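Local coordinates for protein 4-phosphoerythronate dehydrogenase (Lactobacillus jensenii, PDB 4PRK) that probably interconverts pyruvate and D-lactate with NAD(H), as a D-lactate dehydrogenase of the D-isomer specific 2-hydroxyacid dehydrogenase family, at residues 147-152 / 168-173; 199-204 / 229-234; 194-199 / 221-226; 102-107 / 158-163; 257-262 / 295-300. All blocks are in the same frame, centred on the assembly; numbering follows the deposited sequence.

Interaction 1: 147-152 / 168-173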
# COMPACT_ATOMS: atom_id res chain seq x y z
N LYS A 147 -7.22 -14.36 1.49
CA LYS A 147 -7.36 -15.07 0.24
C LYS A 147 -6.04 -15.12 -0.48
O LYS A 147 -5.18 -14.23 -0.27
CB LYS A 147 -8.40 -14.33 -0.61
CG LYS A 147 -9.81 -14.42 -0.06
CD LYS A 147 -10.69 -15.18 -1.01
CE LYS A 147 -12.11 -15.42 -0.53
NZ LYS A 147 -12.19 -16.80 -0.01
N THR A 148 -5.91 -16.09 -1.38
CA THR A 148 -4.81 -16.19 -2.31
C THR A 148 -5.34 -15.88 -3.69
O THR A 148 -6.37 -16.40 -4.14
CB THR A 148 -4.24 -17.63 -2.33
OG1 THR A 148 -3.58 -17.91 -1.10
CG2 THR A 148 -3.21 -17.77 -3.42
N ILE A 149 -4.60 -15.04 -4.41
CA ILE A 149 -4.96 -14.61 -5.72
C ILE A 149 -4.01 -15.35 -6.61
O ILE A 149 -2.82 -15.49 -6.30
CB ILE A 149 -4.66 -13.12 -5.94
CG1 ILE A 149 -5.17 -12.27 -4.77
CG2 ILE A 149 -5.17 -12.70 -7.28
CD1 ILE A 149 -6.70 -12.19 -4.59
N GLY A 150 -4.54 -15.84 -7.73
CA GLY A 150 -3.73 -16.56 -8.70
C GLY A 150 -3.89 -15.97 -10.06
O GLY A 150 -5.02 -15.83 -10.59
N LEU A 151 -2.78 -15.55 -10.60
CA LEU A 151 -2.77 -14.89 -11.90
C LEU A 151 -2.19 -15.82 -12.97
O LEU A 151 -1.11 -16.35 -12.78
CB LEU A 151 -1.91 -13.62 -11.83
CG LEU A 151 -2.25 -12.56 -10.77
CD1 LEU A 151 -1.33 -11.36 -11.06
CD2 LEU A 151 -3.66 -12.11 -10.92
N ILE A 152 -2.87 -15.99 -14.11
CA ILE A 152 -2.33 -16.82 -15.20
C ILE A 152 -1.86 -15.88 -16.27
O ILE A 152 -2.66 -15.33 -17.00
CB ILE A 152 -3.37 -17.76 -15.81
CG1 ILE A 152 -4.05 -18.60 -14.72
CG2 ILE A 152 -2.69 -18.69 -16.82
CD1 ILE A 152 -3.06 -19.34 -13.85
N MET A 168 -4.13 -4.73 -0.40
CA MET A 168 -5.19 -5.07 0.56
C MET A 168 -4.78 -6.20 1.53
O MET A 168 -5.54 -6.58 2.46
CB MET A 168 -6.46 -5.48 -0.18
CG MET A 168 -6.98 -4.44 -1.15
SD MET A 168 -8.62 -4.77 -1.77
CE MET A 168 -8.30 -5.57 -3.29
N GLY A 169 -3.58 -6.74 1.33
CA GLY A 169 -3.06 -7.78 2.20
C GLY A 169 -3.20 -9.21 1.68
O GLY A 169 -2.75 -10.15 2.34
N ALA A 170 -3.78 -9.40 0.49
CA ALA A 170 -3.86 -10.74 -0.08
C ALA A 170 -2.51 -11.32 -0.44
O ALA A 170 -1.58 -10.59 -0.76
CB ALA A 170 -4.74 -10.75 -1.32
N LYS A 171 -2.41 -12.64 -0.46
CA LYS A 171 -1.24 -13.28 -1.03
C LYS A 171 -1.47 -13.49 -2.52
O LYS A 171 -2.50 -14.05 -2.91
CB LYS A 171 -0.96 -14.63 -0.34
CG LYS A 171 0.24 -15.35 -0.93
CD LYS A 171 0.15 -16.84 -0.73
CE LYS A 171 1.09 -17.38 0.32
NZ LYS A 171 1.48 -18.77 -0.10
N VAL A 172 -0.54 -13.06 -3.37
CA VAL A 172 -0.71 -13.16 -4.80
C VAL A 172 0.37 -14.07 -5.41
O VAL A 172 1.55 -13.84 -5.21
CB VAL A 172 -0.62 -11.78 -5.48
CG1 VAL A 172 -0.82 -11.89 -7.00
CG2 VAL A 172 -1.61 -10.85 -4.87
N LEU A 173 -0.08 -15.05 -6.19
CA LEU A 173 0.77 -15.95 -6.93
C LEU A 173 0.52 -15.72 -8.39
O LEU A 173 -0.61 -15.39 -8.78
CB LEU A 173 0.39 -17.42 -6.65
CG LEU A 173 0.51 -17.96 -5.22
CD1 LEU A 173 -0.10 -19.32 -5.08
CD2 LEU A 173 1.98 -17.99 -4.80
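V172 pushes its forked side chain against I149 and L151, filling the dip between these two larger residues on one face of a parallel strand pair. Its chi1 of -179° turns CG1 toward L151 and CG2 toward I149: V172 CG2 packs 3.8 Å from I149 CG1, while V172 CG1 reaches L151 CG at 4.1 Å. Beta-branching suits the place, since a single short residue meets two partners. An alanine here would probably open a gap between I149 and L151 and leave both side chains freer to turn. I149 CG1 in turn sits in the hollow between V172 CG2 and A170 CB, the latter 3.8 Å away; the small A170 methyl fits beside it and against the carbonyl of K147. On the other face, T148 runs alongside the aliphatic part of K171 and sets its CG2 3.9 Å from L173 CD1. Backbone bonds zip the strands together, I149 N to K171 O and L173 N to I149 O, both 2.8 Å. G150, paired with L173, has no side chain, and V195 of helix 192-198 packs against its bare CA. The two strands, with helix 155-167 between them in the chain, make the first beta-alpha-beta unit of the Rossmann domain; that helix covers the I149, L151 and V172 face, helix 192-198 lies over the T148 and G150 side, and strand 201-204 flanks 148-152 at its other edge.

Interaction 2: 199-204 / 229-234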
# COMPACT_ATOMS: atom_id res chain seq x y z
N ALA A 199 -5.11 -21.02 -5.53
CA ALA A 199 -5.74 -19.71 -5.60
C ALA A 199 -7.19 -19.76 -5.19
O ALA A 199 -7.90 -20.64 -5.63
CB ALA A 199 -5.59 -19.08 -6.96
N ASP A 200 -7.65 -18.82 -4.37
CA ASP A 200 -9.10 -18.66 -4.14
C ASP A 200 -9.75 -17.75 -5.18
O ASP A 200 -10.97 -17.81 -5.37
CB ASP A 200 -9.39 -18.08 -2.78
CG ASP A 200 -8.69 -18.83 -1.69
OD1 ASP A 200 -8.92 -20.04 -1.56
OD2 ASP A 200 -7.93 -18.19 -0.96
N ILE A 201 -8.95 -16.88 -5.81
CA ILE A 201 -9.42 -16.01 -6.90
C ILE A 201 -8.42 -16.05 -8.03
O ILE A 201 -7.25 -15.75 -7.84
CB ILE A 201 -9.55 -14.54 -6.47
CG1 ILE A 201 -10.73 -14.35 -5.51
CG2 ILE A 201 -9.78 -13.71 -7.71
CD1 ILE A 201 -10.68 -13.09 -4.68
N ILE A 202 -8.89 -16.47 -9.19
CA ILE A 202 -8.02 -16.66 -10.36
C ILE A 202 -8.35 -15.59 -11.36
O ILE A 202 -9.50 -15.45 -11.75
CB ILE A 202 -8.28 -18.02 -11.04
CG1 ILE A 202 -7.82 -19.12 -10.08
CG2 ILE A 202 -7.51 -18.10 -12.33
CD1 ILE A 202 -8.14 -20.54 -10.47
N SER A 203 -7.35 -14.88 -11.82
CA SER A 203 -7.58 -13.88 -12.82
C SER A 203 -6.66 -14.10 -13.98
O SER A 203 -5.47 -14.34 -13.76
CB SER A 203 -7.41 -12.46 -12.25
OG SER A 203 -7.61 -11.52 -13.30
N LEU A 204 -7.22 -14.00 -15.21
CA LEU A 204 -6.47 -14.34 -16.46
C LEU A 204 -5.83 -13.14 -17.17
O LEU A 204 -6.49 -12.13 -17.41
CB LEU A 204 -7.37 -15.04 -17.44
CG LEU A 204 -8.17 -16.21 -16.88
CD1 LEU A 204 -9.07 -16.82 -17.94
CD2 LEU A 204 -7.24 -17.27 -16.28
N ILE A 229 -13.08 -18.39 -7.41
CA ILE A 229 -13.73 -17.35 -8.19
C ILE A 229 -12.82 -17.15 -9.39
O ILE A 229 -11.61 -16.93 -9.21
CB ILE A 229 -13.80 -16.04 -7.39
CG1 ILE A 229 -14.62 -16.21 -6.12
CG2 ILE A 229 -14.37 -14.90 -8.25
CD1 ILE A 229 -14.67 -14.98 -5.22
N LEU A 230 -13.39 -17.28 -10.58
CA LEU A 230 -12.63 -17.18 -11.80
C LEU A 230 -12.94 -15.82 -12.41
O LEU A 230 -14.09 -15.49 -12.57
CB LEU A 230 -13.01 -18.28 -12.81
CG LEU A 230 -12.29 -18.08 -14.19
CD1 LEU A 230 -10.78 -18.13 -14.01
CD2 LEU A 230 -12.69 -19.10 -15.27
N ILE A 231 -11.92 -15.06 -12.78
CA ILE A 231 -12.13 -13.77 -13.42
C ILE A 231 -11.43 -13.80 -14.76
O ILE A 231 -10.27 -14.08 -14.79
CB ILE A 231 -11.52 -12.63 -12.59
CG1 ILE A 231 -12.15 -12.50 -11.21
CG2 ILE A 231 -11.63 -11.30 -13.35
CD1 ILE A 231 -13.61 -12.13 -11.19
N ASN A 232 -12.14 -13.49 -15.85
CA ASN A 232 -11.55 -13.30 -17.19
C ASN A 232 -11.91 -11.94 -17.79
O ASN A 232 -13.01 -11.72 -18.35
CB ASN A 232 -12.03 -14.34 -18.18
CG ASN A 232 -11.28 -14.27 -19.50
OD1 ASN A 232 -10.21 -13.65 -19.59
ND2 ASN A 232 -11.83 -14.92 -20.51
N ALA A 233 -10.93 -11.05 -17.73
CA ALA A 233 -10.98 -9.77 -18.38
C ALA A 233 -9.88 -9.67 -19.42
O ALA A 233 -9.51 -8.55 -19.82
CB ALA A 233 -10.85 -8.64 -17.39
N ALA A 234 -9.41 -10.81 -19.87
CA ALA A 234 -8.42 -10.86 -20.92
C ALA A 234 -9.04 -11.19 -22.28
O ALA A 234 -9.30 -10.30 -23.05
CB ALA A 234 -7.33 -11.86 -20.56
O HOH W 1 -8.68 -11.35 -16.07
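Beside L204 and A234, whose O and CB touch, a water is lodged where two parallel strands of the Rossmann sheet run out into loops. The water donates to L204 O (2.7 Å from the water oxygen) and accepts from A233 N (2.8 Å from the same oxygen). It is also hydrogen-bonded to S203 OG, 3.0 Å from the water oxygen, and more weakly to I231 O. S203 OG also binds H205 NE2, so a small hydroxyl suits this spot, joining the bound water and the imidazole. The strands belong to a beta-alpha-beta unit through helix 218-223, and backbone bonds of the parallel pattern, such as I231 N to I202 O (2.7 Å), join them. On the face toward helix 103-118, I201 runs alongside I229, its CG1 against I229 CB and CD1; both are beta-branched residues that favour extended strands. On the opposite face L230, its CG anti to the backbone N (chi1 174°), swings CD1 over to I202 CG2 at 3.7 Å. Farther along, L204 CD1 rests on the amide carbon N232 CG, also 3.7 Å away. N232 turns its polar end to the backbone: OD1 accepts from A234 N at 3.0 Å, an Asx turn with the donor above the amide plane, while ND2 binds R235 O. An alanine in place of N232 would probably leave A234 N and R235 O without these mates and set the loop after the strand freer to move. At the end of that turn, the methyl A234 CB abuts L204 O at 3.3 Å.

Interaction 3: 194-199 / 221-226; sequences TVLKEA and FAEMKN
L196, K197 and E223 carry this meeting of two helix ends in the Rossmann domain, where helices 192-198 and 218-223, each leading into a parallel strand of the sheet, come together on one side of it. E223 sets out toward the other helix from its CA. K197 starts out away from it, but a bend at chi2 (91°) brings its methylenes back, so that K197 CE lies 3.4 Å from E223 OE2 and 3.6 Å from E223 CB. The charges follow: K197 NZ and E223 OE2 form a long salt bridge of 3.9 Å, so packing of the lysine chain counts beside attraction. Long flexible residues suit this partly exposed edge of the contact, since they can put carbon against carbon and still hold their charged ends toward solvent. L196 lies deeper. Its CD2 approaches M224 CE at 4.3 Å, and both residues also pack on I202 of strand 201-204, an apolar group fitted between helices and sheet. K225 closes the far end of the contact. Bent at chi3 (67°), its chain passes across the C-terminal end of helix 192-198, with K225 CG 3.3 Å from K197 O, and delivers NZ to a salt bridge with D200 OD1. A positive group beside the last carbonyls of a helix would be favoured by the helix dipole as well as by that aspartate. Among the backbones, the nearest link is a CA-H...O contact from M224 CA to L196 O, 3.4 Å long and nearly straight at 170°.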
# COMPACT_ATOMS: atom_id res chain seq x y z
N THR A 194 0.23 -25.22 -9.36
CA THR A 194 0.14 -24.64 -8.02
C THR A 194 -0.86 -23.49 -7.96
O THR A 194 -1.64 -23.38 -7.05
CB THR A 194 1.51 -24.11 -7.60
OG1 THR A 194 2.47 -25.13 -7.80
CG2 THR A 194 1.51 -23.71 -6.16
N VAL A 195 -0.83 -22.65 -8.97
CA VAL A 195 -1.71 -21.48 -9.03
C VAL A 195 -3.18 -21.91 -9.05
O VAL A 195 -3.97 -21.42 -8.24
CB VAL A 195 -1.37 -20.57 -10.24
CG1 VAL A 195 -2.49 -19.53 -10.48
CG2 VAL A 195 -0.01 -19.88 -10.03
N LEU A 196 -3.55 -22.82 -9.96
CA LEU A 196 -4.91 -23.31 -10.03
C LEU A 196 -5.32 -24.02 -8.75
O LEU A 196 -6.45 -23.90 -8.31
CB LEU A 196 -5.08 -24.29 -11.17
CG LEU A 196 -4.92 -23.74 -12.58
CD1 LEU A 196 -5.25 -24.87 -13.55
CD2 LEU A 196 -5.82 -22.53 -12.77
N LYS A 197 -4.39 -24.73 -8.14
CA LYS A 197 -4.74 -25.46 -6.93
C LYS A 197 -4.87 -24.60 -5.67
O LYS A 197 -5.68 -24.91 -4.83
CB LYS A 197 -3.75 -26.61 -6.69
CG LYS A 197 -4.12 -27.90 -7.42
CD LYS A 197 -3.51 -28.01 -8.81
CE LYS A 197 -3.86 -29.30 -9.52
NZ LYS A 197 -2.82 -30.36 -9.30
N GLU A 198 -4.10 -23.53 -5.54
CA GLU A 198 -4.01 -22.81 -4.29
C GLU A 198 -4.75 -21.48 -4.34
O GLU A 198 -4.98 -20.86 -3.30
CB GLU A 198 -2.56 -22.51 -3.97
CG GLU A 198 -1.62 -23.70 -4.12
CD GLU A 198 -1.45 -24.48 -2.87
OE1 GLU A 198 -1.95 -24.06 -1.81
OE2 GLU A 198 -0.84 -25.55 -2.93
N ALA A 199 -5.11 -21.02 -5.53
CA ALA A 199 -5.74 -19.71 -5.60
C ALA A 199 -7.19 -19.76 -5.19
O ALA A 199 -7.90 -20.64 -5.63
CB ALA A 199 -5.59 -19.08 -6.96
N PHE A 221 -10.81 -26.49 -14.43
CA PHE A 221 -11.87 -26.35 -13.41
C PHE A 221 -11.81 -27.46 -12.37
O PHE A 221 -11.94 -27.22 -11.13
CB PHE A 221 -13.25 -26.31 -14.08
CG PHE A 221 -13.54 -25.00 -14.86
CD1 PHE A 221 -13.67 -23.77 -14.19
CD2 PHE A 221 -13.59 -24.98 -16.24
CE1 PHE A 221 -13.90 -22.58 -14.90
CE2 PHE A 221 -13.80 -23.79 -16.96
CZ PHE A 221 -13.97 -22.59 -16.30
N ALA A 222 -11.59 -28.68 -12.82
CA ALA A 222 -11.54 -29.76 -11.85
C ALA A 222 -10.38 -29.54 -10.87
O ALA A 222 -10.48 -29.94 -9.74
CB ALA A 222 -11.39 -31.10 -12.54
N GLU A 223 -9.30 -28.90 -11.31
CA GLU A 223 -8.14 -28.67 -10.44
C GLU A 223 -8.35 -27.52 -9.44
O GLU A 223 -7.64 -27.45 -8.46
CB GLU A 223 -6.90 -28.39 -11.29
CG GLU A 223 -6.39 -29.61 -12.07
CD GLU A 223 -5.34 -29.28 -13.15
OE1 GLU A 223 -5.74 -28.85 -14.26
OE2 GLU A 223 -4.12 -29.48 -12.90
N MET A 224 -9.27 -26.60 -9.71
CA MET A 224 -9.42 -25.41 -8.88
C MET A 224 -10.14 -25.75 -7.58
O MET A 224 -10.79 -26.80 -7.47
CB MET A 224 -10.29 -24.39 -9.60
CG MET A 224 -9.62 -23.69 -10.75
SD MET A 224 -10.86 -22.79 -11.67
CE MET A 224 -10.08 -22.79 -13.27
N LYS A 225 -10.06 -24.86 -6.60
CA LYS A 225 -10.81 -25.09 -5.36
C LYS A 225 -12.31 -24.91 -5.66
O LYS A 225 -12.70 -24.15 -6.57
CB LYS A 225 -10.29 -24.13 -4.29
CG LYS A 225 -8.83 -24.36 -4.05
CD LYS A 225 -8.12 -23.23 -3.36
CE LYS A 225 -8.60 -23.05 -1.97
NZ LYS A 225 -7.55 -22.21 -1.32
N ASN A 226 -13.16 -25.61 -4.93
CA ASN A 226 -14.58 -25.55 -5.25
C ASN A 226 -15.23 -24.21 -4.85
O ASN A 226 -16.30 -23.85 -5.36
CB ASN A 226 -15.35 -26.72 -4.66
CG ASN A 226 -14.88 -28.09 -5.17
OD1 ASN A 226 -14.48 -28.33 -6.34
ND2 ASN A 226 -14.98 -29.05 -4.25

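Interaction 4: 102-107 / 158-163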
# COMPACT_ATOMS: atom_id res chain seq x y z
N SER A 102 -5.00 1.97 -20.48
CA SER A 102 -4.79 2.16 -19.06
C SER A 102 -4.81 0.80 -18.39
O SER A 102 -5.89 0.25 -18.19
CB SER A 102 -5.87 3.08 -18.47
OG SER A 102 -5.96 2.98 -17.08
N PRO A 103 -3.67 0.23 -18.02
CA PRO A 103 -3.78 -1.09 -17.38
C PRO A 103 -4.61 -1.07 -16.10
O PRO A 103 -5.23 -2.07 -15.82
CB PRO A 103 -2.34 -1.50 -17.09
CG PRO A 103 -1.53 -0.29 -17.20
CD PRO A 103 -2.16 0.47 -18.27
N ARG A 104 -4.60 0.01 -15.34
CA ARG A 104 -5.43 0.11 -14.15
C ARG A 104 -6.94 0.02 -14.41
O ARG A 104 -7.67 -0.49 -13.59
CB ARG A 104 -5.08 1.34 -13.33
CG ARG A 104 -3.85 1.18 -12.45
CD ARG A 104 -4.09 0.24 -11.29
NE ARG A 104 -4.95 0.80 -10.27
CZ ARG A 104 -4.58 1.04 -9.01
NH1 ARG A 104 -3.35 0.76 -8.61
NH2 ARG A 104 -5.44 1.54 -8.16
N ALA A 105 -7.41 0.56 -15.52
CA ALA A 105 -8.83 0.47 -15.90
C ALA A 105 -9.23 -0.99 -15.88
O ALA A 105 -10.17 -1.40 -15.22
CB ALA A 105 -9.07 1.05 -17.27
N ILE A 106 -8.47 -1.79 -16.59
CA ILE A 106 -8.81 -3.19 -16.65
C ILE A 106 -8.60 -3.93 -15.33
O ILE A 106 -9.46 -4.71 -14.93
CB ILE A 106 -8.08 -3.85 -17.83
CG1 ILE A 106 -8.69 -3.23 -19.09
CG2 ILE A 106 -8.26 -5.35 -17.84
CD1 ILE A 106 -7.80 -3.25 -20.28
N ALA A 107 -7.49 -3.66 -14.65
CA ALA A 107 -7.19 -4.35 -13.43
C ALA A 107 -8.27 -4.07 -12.39
O ALA A 107 -8.70 -4.94 -11.65
CB ALA A 107 -5.86 -3.91 -12.92
N GLY A 158 -2.07 -7.55 -15.28
CA GLY A 158 -1.94 -8.53 -14.17
C GLY A 158 -1.10 -8.00 -13.05
O GLY A 158 -1.35 -8.23 -11.82
N SER A 159 -0.06 -7.32 -13.47
CA SER A 159 0.80 -6.63 -12.52
C SER A 159 0.04 -5.61 -11.68
O SER A 159 0.27 -5.47 -10.50
CB SER A 159 1.92 -5.91 -13.28
OG SER A 159 2.57 -5.11 -12.36
N ALA A 160 -0.81 -4.84 -12.32
CA ALA A 160 -1.64 -3.89 -11.60
C ALA A 160 -2.65 -4.60 -10.65
O ALA A 160 -2.93 -4.12 -9.53
CB ALA A 160 -2.37 -2.98 -12.61
N VAL A 161 -3.18 -5.73 -11.11
CA VAL A 161 -4.09 -6.53 -10.27
C VAL A 161 -3.39 -7.01 -9.01
O VAL A 161 -3.95 -7.02 -7.93
CB VAL A 161 -4.66 -7.76 -10.99
CG1 VAL A 161 -5.41 -8.73 -10.01
CG2 VAL A 161 -5.57 -7.31 -12.10
N ALA A 162 -2.14 -7.39 -9.19
CA ALA A 162 -1.30 -7.89 -8.12
C ALA A 162 -0.93 -6.77 -7.12
O ALA A 162 -0.99 -6.97 -5.89
CB ALA A 162 -0.06 -8.50 -8.76
N GLN A 163 -0.59 -5.60 -7.63
CA GLN A 163 -0.37 -4.43 -6.77
C GLN A 163 -1.60 -4.12 -5.90
O GLN A 163 -1.49 -3.91 -4.71
CB GLN A 163 -0.02 -3.19 -7.64
CG GLN A 163 1.26 -3.39 -8.49
CD GLN A 163 1.58 -2.30 -9.50
OE1 GLN A 163 1.97 -2.57 -10.65
NE2 GLN A 163 1.46 -1.06 -9.08
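R104 and A107, which rest on A160, stand in the first turns of a helix whose start is fixed by S102 OG, an oxygen held by two groups. As N-cap, S102 OG accepts from A105 N at 3.2 Å, and it is also hydrogen-bonded to E143 OE2 of the second subunit. Serine suits the position because its short hydroxyl reaches an amide of the opening turn. The side-chain contacts across the two segments are between carbon atoms. The short helical segments 103-107 and 158-163 cross at -63°, their axes 8.3 Å apart at closest, an approach that small residues permit. A107 CB is set between A160 CB, 3.6 Å away, and V161 CG2, which comes to 3.5 Å of A107 CB. V161 presents that methyl because CG2 lies anti to its carbonyl carbon (chi1 169°). R104 folds at chi2 and chi3, laying CD on A160 CB at 3.9 Å, then gives its NE to a salt bridge with E108 and NH2 to a weak bond with M168 O of the second subunit. Helix 155-167 carries G158, the last glycine of a pattern that probably forms a Rossmann nucleotide-binding turn, so helix 103-118 packs near the probable cofactor site. The chemistry implies a division of labour: methyls set how near the helices lie, while S102, and more weakly R104, tie this junction to the second subunit.

Interaction 5: 257-262 / 295-300; sequences GLDTLA and HSAYFT
D259 spreads its two carboxylate oxygens over successive backbone amides of the segment that begins at H295. OD1 accepts from S296 N at 2.9 Å through its syn lone pair, and the hydroxyl of T293 binds the same oxygen. OD2 takes A297 N at 2.8 Å, the donor standing 38° out of the carboxylate plane. With CG anti to the backbone N (chi1 -170°), the group is carried straight across to them; an aspartate suits the place, being short and offering two acceptors to two adjacent N-H groups. The amides served open a type I turn, closed by F299 N on S296 O. The contact lies where strand 255-258 ends and in the loop after strand 290-292, its neighbour in the parallel Rossmann sheet; these loops probably border the cleft between the domains. T260 lies alongside H295, its OG1 3.6 Å from H295 CD2; that hydroxyl is taken up by E264 OE2 and, weakly, by G236 N. Beyond the turn, T300 OG1 caps the following helix at S303 N and also binds E143 OE2 of the second subunit, while A297 O accepts from R119 of that same neighbouring subunit.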
# COMPACT_ATOMS: atom_id res chain seq x y z
N GLY A 257 -16.49 -13.94 -13.02
CA GLY A 257 -16.67 -12.58 -13.53
C GLY A 257 -16.00 -12.48 -14.91
O GLY A 257 -14.77 -12.64 -15.05
N LEU A 258 -16.82 -12.25 -15.94
CA LEU A 258 -16.33 -12.30 -17.31
C LEU A 258 -16.57 -10.96 -17.92
O LEU A 258 -17.70 -10.50 -17.92
CB LEU A 258 -17.07 -13.37 -18.11
CG LEU A 258 -17.23 -14.73 -17.39
CD1 LEU A 258 -18.23 -15.60 -18.09
CD2 LEU A 258 -15.93 -15.47 -17.27
N ASP A 259 -15.53 -10.34 -18.46
CA ASP A 259 -15.74 -9.10 -19.26
C ASP A 259 -15.69 -9.44 -20.74
O ASP A 259 -15.81 -8.56 -21.58
CB ASP A 259 -14.64 -8.10 -18.96
CG ASP A 259 -14.92 -6.73 -19.55
OD1 ASP A 259 -16.04 -6.21 -19.30
OD2 ASP A 259 -14.02 -6.18 -20.25
N THR A 260 -15.46 -10.72 -21.04
CA THR A 260 -15.25 -11.19 -22.39
C THR A 260 -15.62 -12.65 -22.41
O THR A 260 -15.47 -13.30 -21.39
CB THR A 260 -13.79 -11.07 -22.79
OG1 THR A 260 -13.64 -11.54 -24.12
CG2 THR A 260 -12.87 -11.90 -21.84
N LEU A 261 -16.14 -13.14 -23.55
CA LEU A 261 -16.70 -14.49 -23.72
C LEU A 261 -16.42 -14.95 -25.14
O LEU A 261 -16.47 -14.15 -26.04
CB LEU A 261 -18.25 -14.49 -23.59
CG LEU A 261 -18.92 -14.54 -22.22
CD1 LEU A 261 -20.41 -14.34 -22.34
CD2 LEU A 261 -18.59 -15.82 -21.48
N ALA A 262 -16.15 -16.21 -25.33
CA ALA A 262 -16.04 -16.80 -26.67
C ALA A 262 -17.29 -16.48 -27.49
O ALA A 262 -18.41 -16.56 -26.98
CB ALA A 262 -15.84 -18.31 -26.58
N HIS A 295 -17.29 -6.35 -22.39
CA HIS A 295 -15.93 -5.95 -22.71
C HIS A 295 -15.74 -4.46 -22.39
O HIS A 295 -15.17 -3.70 -23.18
CB HIS A 295 -15.55 -6.29 -24.18
CG HIS A 295 -14.18 -6.90 -24.32
ND1 HIS A 295 -13.03 -6.29 -23.84
CD2 HIS A 295 -13.77 -8.07 -24.87
CE1 HIS A 295 -11.99 -7.08 -24.06
NE2 HIS A 295 -12.41 -8.16 -24.69
N SER A 296 -16.18 -4.04 -21.22
CA SER A 296 -16.02 -2.68 -20.84
C SER A 296 -14.94 -2.48 -19.75
O SER A 296 -14.90 -1.40 -19.08
CB SER A 296 -17.40 -2.15 -20.39
OG SER A 296 -17.95 -2.88 -19.25
N ALA A 297 -14.08 -3.48 -19.49
CA ALA A 297 -13.04 -3.23 -18.43
C ALA A 297 -12.23 -1.96 -18.79
O ALA A 297 -11.87 -1.15 -17.95
CB ALA A 297 -12.12 -4.43 -18.26
N TYR A 298 -11.98 -1.75 -20.06
CA TYR A 298 -11.19 -0.60 -20.50
C TYR A 298 -11.91 0.74 -20.36
O TYR A 298 -11.27 1.78 -20.48
CB TYR A 298 -10.80 -0.76 -22.00
CG TYR A 298 -11.99 -0.34 -22.87
CD1 TYR A 298 -13.03 -1.22 -23.15
CD2 TYR A 298 -12.11 0.96 -23.33
CE1 TYR A 298 -14.12 -0.82 -23.89
CE2 TYR A 298 -13.21 1.37 -24.05
CZ TYR A 298 -14.22 0.49 -24.32
OH TYR A 298 -15.32 0.95 -25.02
N PHE A 299 -13.22 0.77 -20.12
CA PHE A 299 -14.01 1.94 -20.49
C PHE A 299 -14.03 2.97 -19.34
O PHE A 299 -15.05 3.06 -18.58
CB PHE A 299 -15.42 1.47 -20.89
CG PHE A 299 -16.32 2.54 -21.44
CD1 PHE A 299 -15.85 3.49 -22.34
CD2 PHE A 299 -17.67 2.56 -21.12
CE1 PHE A 299 -16.69 4.47 -22.83
CE2 PHE A 299 -18.51 3.53 -21.62
CZ PHE A 299 -18.02 4.47 -22.49
N THR A 300 -12.89 3.66 -19.17
CA THR A 300 -12.79 4.83 -18.28
C THR A 300 -12.41 6.06 -19.10
O THR A 300 -12.04 5.95 -20.26
CB THR A 300 -11.68 4.65 -17.24
OG1 THR A 300 -10.41 4.53 -17.92
CG2 THR A 300 -11.93 3.36 -16.47

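Overall arrangement
Interactions 1, 2 and 5 follow one another across the seven-stranded parallel sheet. Interactions 1 and 2 meet between strands 148-152 and 201-204, where G150 N lies 2.7 Å from I201 O; interactions 2 and 5 meet where N232 N lies 2.9 Å from G257 O. Interaction 3 packs on one side of this sheet, sharing A199 with interaction 2 and joined to it by the D200 OD1 to K225 NZ salt bridge of 2.6 Å. Interaction 4 lies on the other side, touching L151 of interaction 1 and A297 of interaction 5. Interactions 3 and 4 have centres about 22 Å apart. The glycine-rich turn probably places the cofactor close to interactions 1 and 4.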